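Side-chain contact in hypothetical protein (Bacteroides fragilis, PDB 4JJA), which is of unknown function but probably acts as a peptidoglycan beta-N-acetylmuramidase: residues I25-N30 and K38-I43. Numbering follows the deposited sequence.
Sequences IAIFSN and KHLLDI
Ile27 and Leu41 mark the nearest backbone approach within 25-30 and 38-43, with CA atoms 7.4 Å apart. Residues 25-28 belong to a central strand of the parallel sheet, flanked by strands 50-56 and 104-107. Residues 38-39 form a short strand that runs directly into helix 40-46. No backbone-to-backbone hydrogen bond joins the two segments; the side chains bridge the gap.

Two branches of Ile27 touch the start of the helix. CD1 lies 3.8 Å from Leu41 CA, and CG2 packs 4.1 Å from Leu40 CD2. Val51 of strand 50-56 also touches Ile27 and Leu41, while Ile106 of strand 104-107 touches Leu40.

His39 makes the polar link. Its CG is anti to the backbone N (chi1 -165°), which carries the ring out toward Ser29. NE2 donates to Ser29 OG at 2.9 Å, with the hydroxyl 22° out of the ring plane. A second bond, weak and bent, runs from NE2 to Asn30 O. Ser29 OG is also hydrogen-bonded to Asp108 O, and Phe61 meets the imidazole edge-to-face.

The other ring nitrogen, ND1, accepts from Leu41 N at 3.0 Å in a nearly straight bond (171°). His39 sits at the N-cap position of the helix, and this is its capping bond. Asp42 OD2 accepts from His39 N, and His39 and Asp42 form a capping box. The same OD2 forms a salt bridge with Arg62.

NE2 acts as donor and ND1 as acceptor, and bonds at both nitrogens fix the rotation of the imidazole. One buried ring therefore caps the helix and ties its first turn to Ser29 and Asn30.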
loop_
_atom_site.group_PDB
_atom_site.type_symbol
_atom_site.label_atom_id
_atom_site.label_comp_id
_atom_site.label_asym_id
_atom_site.label_seq_id
_atom_site.Cartn_x
_atom_site.Cartn_y
_atom_site.Cartn_z
ATOM N N ILE A 25 14.722 -0.527 -21.493
ATOM C CA ILE A 25 13.597 -0.414 -20.554
ATOM C C ILE A 25 13.872 -1.239 -19.292
ATOM O O ILE A 25 14.269 -2.402 -19.353
ATOM C CB ILE A 25 12.284 -0.906 -21.217
ATOM C CG1 ILE A 25 11.946 -0.065 -22.454
ATOM C CG2 ILE A 25 11.106 -0.915 -20.196
ATOM C CD1 ILE A 25 11.051 -0.770 -23.412
ATOM N N ALA A 26 13.680 -0.629 -18.141
ATOM C CA ALA A 26 13.576 -1.353 -16.872
ATOM C C ALA A 26 12.148 -1.262 -16.387
ATOM O O ALA A 26 11.467 -0.314 -16.691
ATOM C CB ALA A 26 14.488 -0.741 -15.821
ATOM N N ILE A 27 11.728 -2.253 -15.612
ATOM C CA ILE A 27 10.371 -2.301 -15.054
ATOM C C ILE A 27 10.444 -2.479 -13.536
ATOM O O ILE A 27 11.222 -3.325 -13.052
ATOM C CB ILE A 27 9.581 -3.433 -15.637
ATOM C CG1 ILE A 27 9.502 -3.350 -17.157
ATOM C CG2 ILE A 27 8.201 -3.494 -15.012
ATOM C CD1 ILE A 27 8.983 -4.587 -17.768
ATOM N N PHE A 28 9.623 -1.715 -12.795
ATOM C CA PHE A 28 9.374 -1.904 -11.376
ATOM C C PHE A 28 7.998 -2.485 -11.261
ATOM O O PHE A 28 6.999 -1.827 -11.588
ATOM C CB PHE A 28 9.485 -0.606 -10.600
ATOM C CG PHE A 28 9.050 -0.704 -9.149
ATOM C CD1 PHE A 28 9.729 -1.494 -8.273
ATOM C CD2 PHE A 28 7.981 0.026 -8.668
ATOM C CE1 PHE A 28 9.338 -1.567 -6.919
ATOM C CE2 PHE A 28 7.576 -0.044 -7.363
ATOM C CZ PHE A 28 8.239 -0.834 -6.496
ATOM N N SER A 29 7.926 -3.723 -10.810
ATOM C CA SER A 29 6.673 -4.441 -10.744
ATOM C C SER A 29 6.815 -5.679 -9.869
ATOM O O SER A 29 7.852 -5.897 -9.251
ATOM C CB SER A 29 6.245 -4.831 -12.174
ATOM O OG SER A 29 4.932 -5.344 -12.256
ATOM N N ASN A 30 5.719 -6.436 -9.829
ATOM C CA ASN A 30 5.683 -7.729 -9.156
ATOM C C ASN A 30 4.632 -8.574 -9.855
ATOM O O ASN A 30 4.213 -8.257 -10.968
ATOM C CB ASN A 30 5.486 -7.583 -7.629
ATOM C CG ASN A 30 4.125 -7.064 -7.250
ATOM O OD1 ASN A 30 3.263 -6.878 -8.113
ATOM N ND2 ASN A 30 3.924 -6.848 -5.935
ATOM N N LYS A 38 -0.062 -12.710 -18.798
ATOM C CA LYS A 38 1.280 -12.247 -19.133
ATOM C C LYS A 38 1.665 -11.104 -18.220
ATOM O O LYS A 38 0.891 -10.207 -17.959
ATOM C CB LYS A 38 1.292 -11.777 -20.608
ATOM C CG LYS A 38 1.054 -12.882 -21.611
ATOM C CD LYS A 38 0.981 -12.387 -23.073
ATOM C CE LYS A 38 0.874 -13.540 -24.081
ATOM N NZ LYS A 38 1.889 -14.607 -23.819
ATOM N N HIS A 39 2.906 -11.112 -17.732
ATOM C CA HIS A 39 3.419 -9.951 -17.079
ATOM C C HIS A 39 3.654 -8.860 -18.164
ATOM O O HIS A 39 3.906 -9.157 -19.354
ATOM C CB HIS A 39 4.692 -10.247 -16.336
ATOM C CG HIS A 39 5.033 -9.168 -15.369
ATOM N ND1 HIS A 39 5.813 -8.087 -15.708
ATOM C CD2 HIS A 39 4.644 -8.982 -14.071
ATOM C CE1 HIS A 39 5.900 -7.285 -14.659
ATOM N NE2 HIS A 39 5.237 -7.826 -13.639
ATOM N N LEU A 40 3.535 -7.595 -17.787
ATOM C CA LEU A 40 3.932 -6.487 -18.685
ATOM C C LEU A 40 5.271 -6.844 -19.336
ATOM O O LEU A 40 5.493 -6.575 -20.520
ATOM C CB LEU A 40 4.111 -5.207 -17.869
ATOM C CG LEU A 40 4.715 -4.011 -18.592
ATOM C CD1 LEU A 40 3.672 -3.566 -19.653
ATOM C CD2 LEU A 40 5.128 -2.851 -17.579
ATOM N N LEU A 41 6.182 -7.430 -18.579
ATOM C CA LEU A 41 7.490 -7.837 -19.092
ATOM C C LEU A 41 7.332 -8.710 -20.360
ATOM O O LEU A 41 8.022 -8.516 -21.338
ATOM C CB LEU A 41 8.247 -8.597 -17.993
ATOM C CG LEU A 41 9.530 -9.281 -18.472
ATOM C CD1 LEU A 41 10.543 -8.278 -18.916
ATOM C CD2 LEU A 41 10.071 -10.181 -17.370
ATOM N N ASP A 42 6.424 -9.666 -20.302
ATOM C CA ASP A 42 6.199 -10.602 -21.430
ATOM C C ASP A 42 5.579 -9.888 -22.613
ATOM O O ASP A 42 5.981 -10.096 -23.773
ATOM C CB ASP A 42 5.291 -11.734 -20.995
ATOM C CG ASP A 42 5.893 -12.542 -19.842
ATOM O OD1 ASP A 42 7.076 -12.974 -19.891
ATOM O OD2 ASP A 42 5.220 -12.660 -18.797
ATOM N N ILE A 43 4.629 -9.010 -22.361
ATOM C CA ILE A 43 3.964 -8.274 -23.420
ATOM C C ILE A 43 4.988 -7.396 -24.152
ATOM O O ILE A 43 5.015 -7.334 -25.404
ATOM C CB ILE A 43 2.856 -7.422 -22.860
ATOM C CG1 ILE A 43 1.733 -8.342 -22.357
ATOM C CG2 ILE A 43 2.303 -6.437 -23.876
ATOM C CD1 ILE A 43 0.804 -7.685 -21.365
#